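Local coordinates for protein pyruvate kinase (Pseudomonas aeruginosa, PDB 6QXL) that probably catalyses the last step of glycolysis, transferring phosphate from phosphoenolpyruvate to ADP to give pyruvate and ATP, at residues 364-369 against 471-476; 380-385 against 391-396. All coordinates share one frame; numbering follows the deposited sequence.

Contact 1: residues 364-369 against 471-476; sequences ALASMY and NTMKVL
Ser367 and Met473 mark the closest backbone approach of helical residues 364-369 to strand residues 471-476, their CA atoms lying 7.0 Å apart. No hydrogen bond joins the two segments; packing alone does, with Met473 meeting both side-chain and backbone atoms of the helix, and the 101 Å² of buried surface is small because one residue of the strand does the touching. Met473 is extended through its first two torsions (chi1 -178°, chi2 -172°), which together carry its sulfur across to the helix. There SD lies 3.6 Å from Ser367 OG and 3.7 Å from Ser367 CA. The preceding residue borders the same sulfur, with Ala366 O 3.9 Å and Ala366 CB 4.4 Å from Met473 SD. The bend at chi3 (94°) then turns the terminal methyl aside. Ser367 OG, set beside its own backbone N, hydrogen-bonds Ile363 O one turn earlier; that polar partner leaves its meeting with the sulfur a van der Waals contact. Helix 359-373 is thus packed on strand 470-477, the outermost strand of the alpha/beta domain's mixed sheet within this chain, and Ser367 also touches Ile457 and Thr459 on the adjoining strand 455-461. Beyond it, Thr472, Met473 and Lys474 pair antiparallel with a strand of the second subunit, extending the sheet across the interface.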
# COMPACT_ATOMS: atom_id res chain seq x y z
N ALA A 364 -20.43 0.48 15.36
CA ALA A 364 -19.17 0.57 16.10
C ALA A 364 -18.03 0.94 15.17
O ALA A 364 -17.31 1.92 15.40
CB ALA A 364 -18.87 -0.73 16.82
N LEU A 365 -17.90 0.19 14.07
CA LEU A 365 -16.82 0.46 13.13
C LEU A 365 -16.93 1.84 12.52
O LEU A 365 -15.93 2.55 12.39
CB LEU A 365 -16.76 -0.61 12.05
CG LEU A 365 -16.43 -1.98 12.65
CD1 LEU A 365 -16.47 -3.09 11.65
CD2 LEU A 365 -15.06 -1.96 13.36
N ALA A 366 -18.16 2.25 12.21
CA ALA A 366 -18.38 3.56 11.61
C ALA A 366 -17.99 4.69 12.55
O ALA A 366 -17.53 5.74 12.11
CB ALA A 366 -19.82 3.69 11.17
N SER A 367 -18.18 4.47 13.85
CA SER A 367 -17.82 5.47 14.84
C SER A 367 -16.32 5.60 14.97
O SER A 367 -15.79 6.71 15.08
CB SER A 367 -18.42 5.12 16.21
OG SER A 367 -19.81 4.94 16.13
N MET A 368 -15.61 4.47 14.98
CA MET A 368 -14.15 4.54 15.05
C MET A 368 -13.57 5.21 13.82
O MET A 368 -12.68 6.07 13.95
CB MET A 368 -13.54 3.16 15.26
CG MET A 368 -13.97 2.52 16.57
SD MET A 368 -13.83 3.60 18.01
CE MET A 368 -12.06 3.69 18.21
N TYR A 369 -14.10 4.87 12.64
CA TYR A 369 -13.74 5.60 11.42
C TYR A 369 -13.98 7.09 11.57
O TYR A 369 -13.09 7.90 11.30
CB TYR A 369 -14.52 5.06 10.24
CG TYR A 369 -14.39 5.86 8.97
CD1 TYR A 369 -13.29 5.69 8.13
CD2 TYR A 369 -15.38 6.77 8.60
CE1 TYR A 369 -13.20 6.40 6.95
CE2 TYR A 369 -15.29 7.45 7.39
CZ TYR A 369 -14.21 7.26 6.57
OH TYR A 369 -14.13 7.94 5.39
N ASN A 471 -27.99 0.86 16.67
CA ASN A 471 -28.21 1.15 15.26
C ASN A 471 -28.11 2.62 14.88
O ASN A 471 -28.51 2.99 13.79
CB ASN A 471 -29.56 0.59 14.84
CG ASN A 471 -30.74 1.38 15.43
OD1 ASN A 471 -30.58 2.36 16.20
ND2 ASN A 471 -31.94 0.97 15.03
N THR A 472 -27.56 3.47 15.74
CA THR A 472 -27.59 4.90 15.50
C THR A 472 -26.27 5.51 15.91
O THR A 472 -25.70 5.14 16.92
CB THR A 472 -28.74 5.56 16.32
OG1 THR A 472 -29.99 4.91 16.01
CG2 THR A 472 -28.84 7.08 16.07
N MET A 473 -25.81 6.49 15.15
CA MET A 473 -24.60 7.22 15.47
C MET A 473 -24.91 8.67 15.30
O MET A 473 -25.38 9.06 14.25
CB MET A 473 -23.46 6.82 14.50
CG MET A 473 -22.12 7.49 14.79
SD MET A 473 -20.86 7.21 13.53
CE MET A 473 -21.11 8.68 12.53
N LYS A 474 -24.64 9.47 16.33
CA LYS A 474 -24.87 10.91 16.27
C LYS A 474 -23.58 11.61 16.56
O LYS A 474 -22.79 11.16 17.37
CB LYS A 474 -25.91 11.37 17.31
CG LYS A 474 -27.37 11.00 17.02
CD LYS A 474 -28.30 11.29 18.19
CE LYS A 474 -29.72 11.76 17.79
NZ LYS A 474 -29.76 13.25 17.79
N VAL A 475 -23.38 12.75 15.94
CA VAL A 475 -22.22 13.59 16.20
C VAL A 475 -22.75 14.91 16.77
O VAL A 475 -23.46 15.64 16.10
CB VAL A 475 -21.41 13.81 14.90
CG1 VAL A 475 -20.25 14.78 15.11
CG2 VAL A 475 -20.90 12.49 14.39
N LEU A 476 -22.39 15.19 18.02
CA LEU A 476 -22.98 16.28 18.79
C LEU A 476 -21.94 17.29 19.20
O LEU A 476 -20.81 16.93 19.49
CB LEU A 476 -23.67 15.72 20.03
CG LEU A 476 -24.62 14.55 19.78
CD1 LEU A 476 -25.13 13.99 21.12
CD2 LEU A 476 -25.77 14.95 18.88

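Contact 2: residues 380-385 against 391-396; sequences IICLTE and LIMSRI. With G6P (6-O-phosphono-alpha-D-glucopyranose), chain M.
Met393 reaches Ile380 and Cys382 across this contact, the first strand-helix step of the beta-alpha-beta unit 377-383, 388-394 and 402-406, with no flat group between them; the planar guanidinium of Arg395 belongs instead to the far side of segment 391-396. Leu391 CD1 covers one of its faces, 4.0 Å off the plane and nearer the border than the centre. Ser394 OG lies level with the guanidinium and accepts a nearly straight bond from Arg395 NH2 (2.9 Å, 170°), whereas Arg395 NE reaches Leu391 O along a more bent path (3.0 Å, 139°). These two bonds fix the rotation of the group, and a salt bridge from NH2 to Asp311 ties it to the barrel domain.

Met393 bridges the step: its chain is extended beyond CG, so SD and CE travel to the sheet together. Ile380 CG2 packs 3.7 Å from Met393 SD, the two side chains crossing at a slant, and Cys382 SG sits 3.9 Å from Met393 CE. Cys382 and Ile380, two residues apart on the strand, both turn toward the helix.

Past the strand's C-terminal end, the chain lines the glucose-6-phosphate pocket, probably the allosteric regulator site. Thr384 OG1 faces phosphate oxygen O2P, but their modelled separation is too short to be trusted in detail. Gly468, Gly469 and Thr389 also bind the sugar phosphate. The more dependable grip here is Glu385 N, whose N-H points almost straight (171°) at the bridging ester oxygen O6 of the ligand, 3.1 Å away.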
# COMPACT_ATOMS: atom_id res chain seq x y z
N ILE A 380 -16.25 9.18 22.76
CA ILE A 380 -17.34 8.38 22.24
C ILE A 380 -18.21 7.93 23.39
O ILE A 380 -17.74 7.24 24.28
CB ILE A 380 -16.83 7.16 21.48
CG1 ILE A 380 -15.98 7.61 20.28
CG2 ILE A 380 -18.00 6.25 21.09
CD1 ILE A 380 -15.51 6.50 19.43
N ILE A 381 -19.48 8.35 23.37
CA ILE A 381 -20.48 7.98 24.36
C ILE A 381 -21.21 6.79 23.78
O ILE A 381 -22.02 6.92 22.87
CB ILE A 381 -21.43 9.16 24.64
CG1 ILE A 381 -20.64 10.28 25.31
CG2 ILE A 381 -22.60 8.74 25.52
CD1 ILE A 381 -21.46 11.55 25.51
N CYS A 382 -20.92 5.62 24.32
CA CYS A 382 -21.54 4.40 23.82
C CYS A 382 -22.52 3.88 24.87
O CYS A 382 -22.12 3.32 25.88
CB CYS A 382 -20.46 3.38 23.50
SG CYS A 382 -21.17 1.84 22.91
N LEU A 383 -23.81 4.09 24.62
CA LEU A 383 -24.84 3.56 25.49
C LEU A 383 -24.94 2.08 25.20
O LEU A 383 -25.29 1.69 24.10
CB LEU A 383 -26.19 4.23 25.25
CG LEU A 383 -26.25 5.75 25.28
CD1 LEU A 383 -27.74 6.15 25.33
CD2 LEU A 383 -25.47 6.38 26.41
N THR A 384 -24.65 1.26 26.21
CA THR A 384 -24.60 -0.17 26.01
C THR A 384 -25.21 -0.91 27.19
O THR A 384 -25.08 -0.50 28.33
CB THR A 384 -23.14 -0.65 25.77
OG1 THR A 384 -23.11 -2.09 25.62
CG2 THR A 384 -22.21 -0.20 26.91
N GLU A 385 -25.83 -2.03 26.87
CA GLU A 385 -26.47 -2.88 27.84
C GLU A 385 -25.47 -3.90 28.38
O GLU A 385 -25.28 -4.00 29.59
CB GLU A 385 -27.71 -3.55 27.23
CG GLU A 385 -28.84 -3.93 28.15
CD GLU A 385 -29.58 -2.71 28.80
OE1 GLU A 385 -29.23 -1.53 28.61
OE2 GLU A 385 -30.52 -2.93 29.58
N LEU A 391 -16.95 -3.26 22.97
CA LEU A 391 -16.01 -4.30 22.63
C LEU A 391 -15.55 -4.16 21.18
O LEU A 391 -14.36 -4.19 20.90
CB LEU A 391 -16.62 -5.68 22.86
CG LEU A 391 -15.78 -6.87 22.37
CD1 LEU A 391 -14.49 -6.98 23.13
CD2 LEU A 391 -16.54 -8.15 22.52
N ILE A 392 -16.50 -3.99 20.26
CA ILE A 392 -16.19 -3.86 18.85
C ILE A 392 -15.43 -2.56 18.60
O ILE A 392 -14.39 -2.55 17.95
CB ILE A 392 -17.44 -3.90 17.99
CG1 ILE A 392 -18.27 -5.17 18.24
CG2 ILE A 392 -17.10 -3.79 16.51
CD1 ILE A 392 -17.54 -6.47 18.08
N MET A 393 -15.89 -1.46 19.17
CA MET A 393 -15.18 -0.20 18.98
C MET A 393 -13.70 -0.35 19.34
O MET A 393 -12.83 0.12 18.60
CB MET A 393 -15.80 0.92 19.81
CG MET A 393 -17.22 1.29 19.42
SD MET A 393 -17.80 2.65 20.44
CE MET A 393 -19.37 2.99 19.67
N SER A 394 -13.41 -1.05 20.43
CA SER A 394 -12.06 -1.09 20.96
C SER A 394 -11.14 -2.09 20.24
O SER A 394 -9.95 -2.12 20.52
CB SER A 394 -12.11 -1.38 22.46
OG SER A 394 -12.73 -2.61 22.72
N ARG A 395 -11.69 -2.87 19.31
CA ARG A 395 -10.85 -3.65 18.39
C ARG A 395 -10.11 -2.80 17.36
O ARG A 395 -9.22 -3.28 16.72
CB ARG A 395 -11.65 -4.69 17.62
CG ARG A 395 -12.50 -5.66 18.42
CD ARG A 395 -11.76 -6.35 19.53
NE ARG A 395 -11.63 -5.46 20.69
CZ ARG A 395 -10.78 -5.66 21.68
NH1 ARG A 395 -9.96 -6.71 21.68
NH2 ARG A 395 -10.73 -4.76 22.66
N ILE A 396 -10.49 -1.54 17.21
CA ILE A 396 -9.91 -0.68 16.18
C ILE A 396 -8.89 0.23 16.81
O ILE A 396 -9.15 0.86 17.83
CB ILE A 396 -11.03 0.16 15.52
CG1 ILE A 396 -12.09 -0.74 14.90
CG2 ILE A 396 -10.47 1.08 14.47
CD1 ILE A 396 -11.54 -1.71 13.90
C1 G6P M . -28.22 0.87 23.90
C2 G6P M . -29.64 0.67 24.40
C3 G6P M . -30.26 -0.23 23.34
C4 G6P M . -29.30 -1.20 22.68
C5 G6P M . -28.27 -1.51 23.75
C6 G6P M . -27.38 -2.66 23.31
O1 G6P M . -27.78 1.99 24.64
O2 G6P M . -29.70 0.15 25.75
O3 G6P M . -30.61 0.72 22.36
O4 G6P M . -30.00 -2.35 22.12
O5 G6P M . -27.49 -0.35 24.05
O6 G6P M . -26.06 -2.62 23.82
P G6P M . -25.04 -3.89 23.56
O1P G6P M . -25.18 -4.82 24.73
O2P G6P M . -23.89 -2.90 23.56
O3P G6P M . -25.37 -4.78 22.33

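How the contacts relate
Both contacts are buried and lack hydrogen bonds between their segments, and in each a methionine does the bridging; their centres lie 10 Å apart. Contact 2 is apolar where it crosses, whereas in contact 1 a thioether meets a hydroxyl and a backbone carbonyl. In contact 1 Met473 projects from sheet to helix, in contact 2 Met393 from helix to sheet. They share the mixed sheet: contact 1 uses its outermost strand within this chain, contact 2 an interior strand whose end opens on the sugar phosphate. Direct packing joins them, since Met368 SD lies 3.6 Å from Ile380 CD1. The polar partners of contact 1 include the second subunit; those of contact 2 include the ligand and the barrel domain.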